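Local atomic coordinates of proteasome activator protein PA26 (Trypanosoma brucei, PDB entry 1YAR), a protein that probably binds the end rings of the 20S proteasome as a heptameric 11S activator and opens the gate through which substrates enter. Residues Y22-S27 with N216-N221; S59-A64 with Q191-F196. All blocks are in the same frame, centred on the assembly; numbering follows the deposited sequence.

Interaction 1: Y22-S27 with N216-N221; sequences YTETSS and NAYLLN
Tyr218 reaches out from helix 183-226 and sets its phenol hydroxyl between two side chains of the first turn of helix 24-57, Glu24 and Ser27. Its ring spans the gap between the segments, whose nearest CA atoms, those of Ser27 and Tyr218, are 8.9 Å apart. With CG anti to the backbone N (chi1 179°), the ring is carried toward helix 24-57, and OH alone makes both polar contacts.

The hydroxyl donates to the carboxylate of Glu24. Tyr218 OH lies 2.4 Å from Glu24 OE2, so short that the exact length is doubtful. The carboxylate oxygen sits at the edge of the ring, in its plane, and the two flat groups are nearly coplanar, 26° apart. A bend at chi2 (-82°) brings the carboxylate to the tyrosine. Ser27 comes to the same hydroxyl obliquely to the ring, with Ser27 OG 2.6 Å from Tyr218 OH. Glu24 O is also near this serine oxygen, at 2.9 Å from Ser27 OG, and the serine proton could serve either acceptor. The CB of Ser27 rests 3.7 Å from Tyr218 CE1.

In the same turn, Thr23 at the N-cap and Ser26 form a capping box at the start of helix 24-57: Thr23 N donates to Ser26 OG at 3.1 Å, while Thr23 OG1 accepts a weak bond from Thr25 N. Glu24 OE1 forms a salt bridge with Arg11 of a second subunit, and Trp222 and Ile226 of helix 183-226 pack on the Glu24 side chain.

A buried phenol is thus tied to a carboxylate whose other oxygen faces an arginine across the subunit boundary. The arginine probably helps to keep Glu24 ionised, and one glutamate joins the helix pairing within the chain to the assembly of subunits.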
loop_
_atom_site.group_PDB
_atom_site.type_symbol
_atom_site.label_atom_id
_atom_site.label_comp_id
_atom_site.label_asym_id
_atom_site.label_seq_id
_atom_site.Cartn_x
_atom_site.Cartn_y
_atom_site.Cartn_z
ATOM N N TYR O 22 -39.431 -44.399 -84.360
ATOM C CA TYR O 22 -38.024 -44.782 -84.465
ATOM C C TYR O 22 -37.433 -44.813 -83.068
ATOM O O TYR O 22 -37.015 -43.790 -82.537
ATOM C CB TYR O 22 -37.289 -43.786 -85.372
ATOM C CG TYR O 22 -37.642 -43.996 -86.830
ATOM C CD1 TYR O 22 -38.753 -43.372 -87.418
ATOM C CD2 TYR O 22 -36.877 -44.849 -87.613
ATOM C CE1 TYR O 22 -39.071 -43.607 -88.764
ATOM C CE2 TYR O 22 -37.184 -45.078 -88.936
ATOM C CZ TYR O 22 -38.266 -44.465 -89.500
ATOM O OH TYR O 22 -38.507 -44.741 -90.822
ATOM N N THR O 23 -37.457 -45.990 -82.455
ATOM C CA THR O 23 -37.067 -46.137 -81.061
ATOM C C THR O 23 -35.701 -46.810 -80.974
ATOM O O THR O 23 -35.150 -47.252 -81.994
ATOM C CB THR O 23 -38.096 -47.007 -80.274
ATOM O OG1 THR O 23 -37.948 -48.360 -80.682
ATOM C CG2 THR O 23 -39.560 -46.680 -80.625
ATOM N N GLU O 24 -35.179 -46.916 -79.755
ATOM C CA GLU O 24 -33.924 -47.625 -79.509
ATOM C C GLU O 24 -33.982 -49.056 -80.041
ATOM O O GLU O 24 -32.973 -49.603 -80.478
ATOM C CB GLU O 24 -33.575 -47.627 -78.026
ATOM C CG GLU O 24 -32.095 -47.875 -77.721
ATOM C CD GLU O 24 -31.684 -49.341 -77.738
ATOM O OE1 GLU O 24 -32.391 -50.203 -77.144
ATOM O OE2 GLU O 24 -30.609 -49.642 -78.320
ATOM N N THR O 25 -35.172 -49.661 -79.993
ATOM C CA THR O 25 -35.347 -51.018 -80.505
ATOM C C THR O 25 -35.043 -51.109 -81.988
ATOM O O THR O 25 -34.423 -52.073 -82.423
ATOM C CB THR O 25 -36.766 -51.558 -80.198
ATOM O OG1 THR O 25 -36.916 -51.656 -78.781
ATOM C CG2 THR O 25 -36.883 -53.018 -80.661
ATOM N N SER O 26 -35.465 -50.096 -82.740
ATOM C CA SER O 26 -35.221 -50.025 -84.180
ATOM C C SER O 26 -33.735 -49.978 -84.498
ATOM O O SER O 26 -33.275 -50.604 -85.452
ATOM C CB SER O 26 -35.870 -48.786 -84.806
ATOM O OG SER O 26 -37.140 -48.520 -84.243
ATOM N N SER O 27 -32.984 -49.210 -83.715
ATOM C CA SER O 27 -31.555 -49.116 -83.966
ATOM C C SER O 27 -30.835 -50.350 -83.446
ATOM O O SER O 27 -29.975 -50.899 -84.138
ATOM C CB SER O 27 -30.996 -47.815 -83.372
ATOM O OG SER O 27 -31.450 -47.639 -82.045
ATOM N N ASN O 216 -19.558 -51.642 -81.937
ATOM C CA ASN O 216 -18.921 -51.284 -80.669
ATOM C C ASN O 216 -19.347 -49.910 -80.178
ATOM O O ASN O 216 -19.718 -49.762 -79.014
ATOM C CB ASN O 216 -17.391 -51.409 -80.758
ATOM C CG ASN O 216 -16.684 -51.065 -79.448
ATOM O OD1 ASN O 216 -16.819 -51.784 -78.450
ATOM N ND2 ASN O 216 -15.875 -49.995 -79.468
ATOM N N ALA O 217 -19.293 -48.910 -81.055
ATOM C CA ALA O 217 -19.614 -47.537 -80.668
ATOM C C ALA O 217 -21.077 -47.407 -80.225
ATOM O O ALA O 217 -21.380 -46.693 -79.277
ATOM C CB ALA O 217 -19.350 -46.608 -81.808
ATOM N N TYR O 218 -21.985 -48.079 -80.931
ATOM C CA TYR O 218 -23.403 -47.978 -80.564
ATOM C C TYR O 218 -23.638 -48.607 -79.196
ATOM O O TYR O 218 -24.285 -48.015 -78.331
ATOM C CB TYR O 218 -24.306 -48.647 -81.618
ATOM C CG TYR O 218 -25.773 -48.571 -81.254
ATOM C CD1 TYR O 218 -26.558 -47.489 -81.664
ATOM C CD2 TYR O 218 -26.360 -49.554 -80.448
ATOM C CE1 TYR O 218 -27.913 -47.402 -81.305
ATOM C CE2 TYR O 218 -27.706 -49.472 -80.074
ATOM C CZ TYR O 218 -28.470 -48.412 -80.522
ATOM O OH TYR O 218 -29.804 -48.313 -80.172
ATOM N N LEU O 219 -23.121 -49.811 -79.004
ATOM C CA LEU O 219 -23.423 -50.584 -77.798
ATOM C C LEU O 219 -22.772 -49.970 -76.562
ATOM O O LEU O 219 -23.306 -50.079 -75.462
ATOM C CB LEU O 219 -23.022 -52.054 -77.974
ATOM C CG LEU O 219 -23.831 -52.832 -79.030
ATOM C CD1 LEU O 219 -23.195 -54.170 -79.274
ATOM C CD2 LEU O 219 -25.279 -53.026 -78.600
ATOM N N LEU O 220 -21.637 -49.289 -76.741
ATOM C CA LEU O 220 -21.037 -48.582 -75.605
ATOM C C LEU O 220 -21.729 -47.274 -75.263
ATOM O O LEU O 220 -21.657 -46.826 -74.111
ATOM C CB LEU O 220 -19.553 -48.298 -75.848
ATOM C CG LEU O 220 -18.646 -49.528 -75.934
ATOM C CD1 LEU O 220 -17.272 -49.057 -76.347
ATOM C CD2 LEU O 220 -18.601 -50.344 -74.618
ATOM N N ASN O 221 -22.365 -46.645 -76.251
ATOM C CA ASN O 221 -22.881 -45.281 -76.085
ATOM C C ASN O 221 -24.404 -45.116 -76.098
ATOM O O ASN O 221 -24.899 -43.992 -75.958
ATOM C CB ASN O 221 -22.286 -44.365 -77.162
ATOM C CG ASN O 221 -20.793 -44.186 -76.992
ATOM O OD1 ASN O 221 -20.336 -43.537 -76.025
ATOM N ND2 ASN O 221 -20.018 -44.771 -77.898
#

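Interaction 2: S59-A64 with Q191-F196; sequences STYGRA and QIDADF
The nearest CA atoms of the two segments, those of Tyr61 and Gln191, are 10.1 Å apart, with 59-61 extended, and the gap is crossed by the long side chain of Tyr61. Its phenol oxygen donates to the carboxylate of Asp193, with Tyr61 OH 2.6 Å from Asp193 OD2. The acceptor lies at the ring edge, in the ring plane, and uses its anti lone pair, the one turned away from OD1. Ring and carboxylate planes are 61° apart, so the two groups are far from coplanar. Asp193 holds CG anti to its carbonyl carbon (chi1 -70°), which directs the carboxylate toward the loop.

OD1 of the same aspartate takes a salt bridge from Arg158 and a hydrogen bond from Tyr154, both on helix 150-166, while Ile56 of helix 24-57 touches both Tyr61 and Asp193. On another side of the helix, Gln191 NE2 donates to Asp195 OD1 at 2.9 Å, and Asp195 also binds Gln81 of a second subunit.

With the two oxygens of Asp193 serving different partners, a single buried acid links the loop, helix 183-226 and helix 150-166; Arg158 probably favours its ionised form.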
loop_
_atom_site.group_PDB
_atom_site.type_symbol
_atom_site.label_atom_id
_atom_site.label_comp_id
_atom_site.label_asym_id
_atom_site.label_seq_id
_atom_site.Cartn_x
_atom_site.Cartn_y
_atom_site.Cartn_z
ATOM N N SER O 59 -6.031 -66.973 -116.301
ATOM C CA SER O 59 -6.564 -66.878 -117.658
ATOM C C SER O 59 -5.637 -66.116 -118.590
ATOM O O SER O 59 -4.981 -65.151 -118.179
ATOM C CB SER O 59 -7.926 -66.172 -117.647
ATOM O OG SER O 59 -8.927 -66.973 -117.035
ATOM N N THR O 60 -5.590 -66.554 -119.848
ATOM C CA THR O 60 -5.010 -65.763 -120.936
ATOM C C THR O 60 -6.168 -65.198 -121.755
ATOM O O THR O 60 -7.123 -65.912 -122.072
ATOM C CB THR O 60 -4.086 -66.622 -121.821
ATOM O OG1 THR O 60 -3.013 -67.142 -121.026
ATOM C CG2 THR O 60 -3.358 -65.757 -122.847
ATOM N N TYR O 61 -6.089 -63.911 -122.081
ATOM C CA TYR O 61 -7.188 -63.223 -122.724
ATOM C C TYR O 61 -6.887 -62.999 -124.201
ATOM O O TYR O 61 -5.741 -62.760 -124.568
ATOM C CB TYR O 61 -7.424 -61.873 -122.041
ATOM C CG TYR O 61 -8.389 -61.877 -120.875
ATOM C CD1 TYR O 61 -8.304 -62.823 -119.855
ATOM C CD2 TYR O 61 -9.361 -60.885 -120.769
ATOM C CE1 TYR O 61 -9.197 -62.803 -118.774
ATOM C CE2 TYR O 61 -10.251 -60.854 -119.696
ATOM C CZ TYR O 61 -10.166 -61.803 -118.707
ATOM O OH TYR O 61 -11.057 -61.753 -117.655
ATOM N N GLY O 62 -7.924 -63.077 -125.034
ATOM C CA GLY O 62 -7.845 -62.701 -126.453
ATOM C C GLY O 62 -9.062 -61.878 -126.814
ATOM O O GLY O 62 -9.800 -61.450 -125.917
ATOM N N ARG O 63 -9.297 -61.660 -128.113
ATOM C CA ARG O 63 -10.438 -60.828 -128.555
ATOM C C ARG O 63 -11.775 -61.383 -128.069
ATOM O O ARG O 63 -12.716 -60.626 -127.819
ATOM C CB ARG O 63 -10.474 -60.646 -130.085
ATOM C CG ARG O 63 -11.665 -61.360 -130.787
ATOM C CD ARG O 63 -11.951 -60.905 -132.219
ATOM N NE ARG O 63 -12.228 -59.471 -132.309
ATOM C CZ ARG O 63 -12.589 -58.841 -133.424
ATOM N NH1 ARG O 63 -12.728 -59.521 -134.564
ATOM N NH2 ARG O 63 -12.819 -57.532 -133.404
ATOM N N ALA O 64 -11.849 -62.705 -127.932
ATOM C CA ALA O 64 -13.068 -63.372 -127.491
ATOM C C ALA O 64 -13.583 -62.840 -126.144
ATOM O O ALA O 64 -14.794 -62.791 -125.905
ATOM C CB ALA O 64 -12.837 -64.866 -127.409
ATOM N N GLN O 191 -6.987 -56.919 -116.733
ATOM C CA GLN O 191 -6.628 -56.230 -115.491
ATOM C C GLN O 191 -7.852 -55.581 -114.863
ATOM O O GLN O 191 -7.970 -55.528 -113.628
ATOM C CB GLN O 191 -5.516 -55.195 -115.688
ATOM C CG GLN O 191 -4.721 -54.926 -114.360
ATOM C CD GLN O 191 -4.149 -56.204 -113.739
ATOM O OE1 GLN O 191 -3.473 -56.983 -114.422
ATOM N NE2 GLN O 191 -4.404 -56.414 -112.453
ATOM N N ILE O 192 -8.746 -55.073 -115.707
ATOM C CA ILE O 192 -10.013 -54.539 -115.233
ATOM C C ILE O 192 -10.809 -55.651 -114.536
ATOM O O ILE O 192 -11.286 -55.458 -113.414
ATOM C CB ILE O 192 -10.821 -53.884 -116.384
ATOM C CG1 ILE O 192 -10.205 -52.546 -116.768
ATOM C CG2 ILE O 192 -12.300 -53.694 -115.983
ATOM C CD1 ILE O 192 -10.624 -52.050 -118.146
ATOM N N ASP O 193 -10.933 -56.821 -115.182
ATOM C CA ASP O 193 -11.609 -57.958 -114.539
ATOM C C ASP O 193 -10.978 -58.336 -113.202
ATOM O O ASP O 193 -11.681 -58.478 -112.203
ATOM C CB ASP O 193 -11.667 -59.177 -115.451
ATOM C CG ASP O 193 -12.615 -58.979 -116.609
ATOM O OD1 ASP O 193 -13.330 -57.945 -116.659
ATOM O OD2 ASP O 193 -12.695 -59.789 -117.544
ATOM N N ALA O 194 -9.661 -58.489 -113.181
ATOM C CA ALA O 194 -8.972 -58.834 -111.946
ATOM C C ALA O 194 -9.124 -57.737 -110.881
ATOM O O ALA O 194 -9.419 -58.037 -109.725
ATOM C CB ALA O 194 -7.486 -59.103 -112.208
ATOM N N ASP O 195 -8.903 -56.488 -111.275
ATOM C CA ASP O 195 -8.856 -55.392 -110.306
ATOM C C ASP O 195 -10.205 -55.137 -109.657
ATOM O O ASP O 195 -10.253 -54.722 -108.507
ATOM C CB ASP O 195 -8.327 -54.106 -110.935
ATOM C CG ASP O 195 -6.807 -54.068 -110.998
ATOM O OD1 ASP O 195 -6.146 -55.060 -110.605
ATOM O OD2 ASP O 195 -6.180 -53.073 -111.436
ATOM N N PHE O 196 -11.299 -55.365 -110.388
ATOM C CA PHE O 196 -12.611 -55.182 -109.781
ATOM C C PHE O 196 -12.938 -56.238 -108.762
ATOM O O PHE O 196 -13.586 -55.948 -107.754
ATOM C CB PHE O 196 -13.731 -54.958 -110.816
ATOM C CG PHE O 196 -13.830 -53.524 -111.243
ATOM C CD1 PHE O 196 -12.987 -53.019 -112.227
ATOM C CD2 PHE O 196 -14.701 -52.657 -110.599
ATOM C CE1 PHE O 196 -13.038 -51.672 -112.600
ATOM C CE2 PHE O 196 -14.785 -51.314 -110.967
ATOM C CZ PHE O 196 -13.934 -50.811 -111.963
#

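Overall arrangement
Both interactions draw on the long helix 183-226, interaction 2 near its beginning and interaction 1 toward its end. Their centres lie 44 Å apart on opposite sides of the chain's centre, and their nearest atoms are about 27 Å from each other, so they do not touch. Along the sequence, 59-64 and 191-196 both fall between 22-27 and 216-221. Interaction 1 pairs the helix with the start of helix 24-57, and interaction 2 with the loop that follows that helix, so the two contacts lie toward opposite ends of the bundle. Each site also reaches a second subunit, so these ends of the bundle lie close to the subunit interfaces.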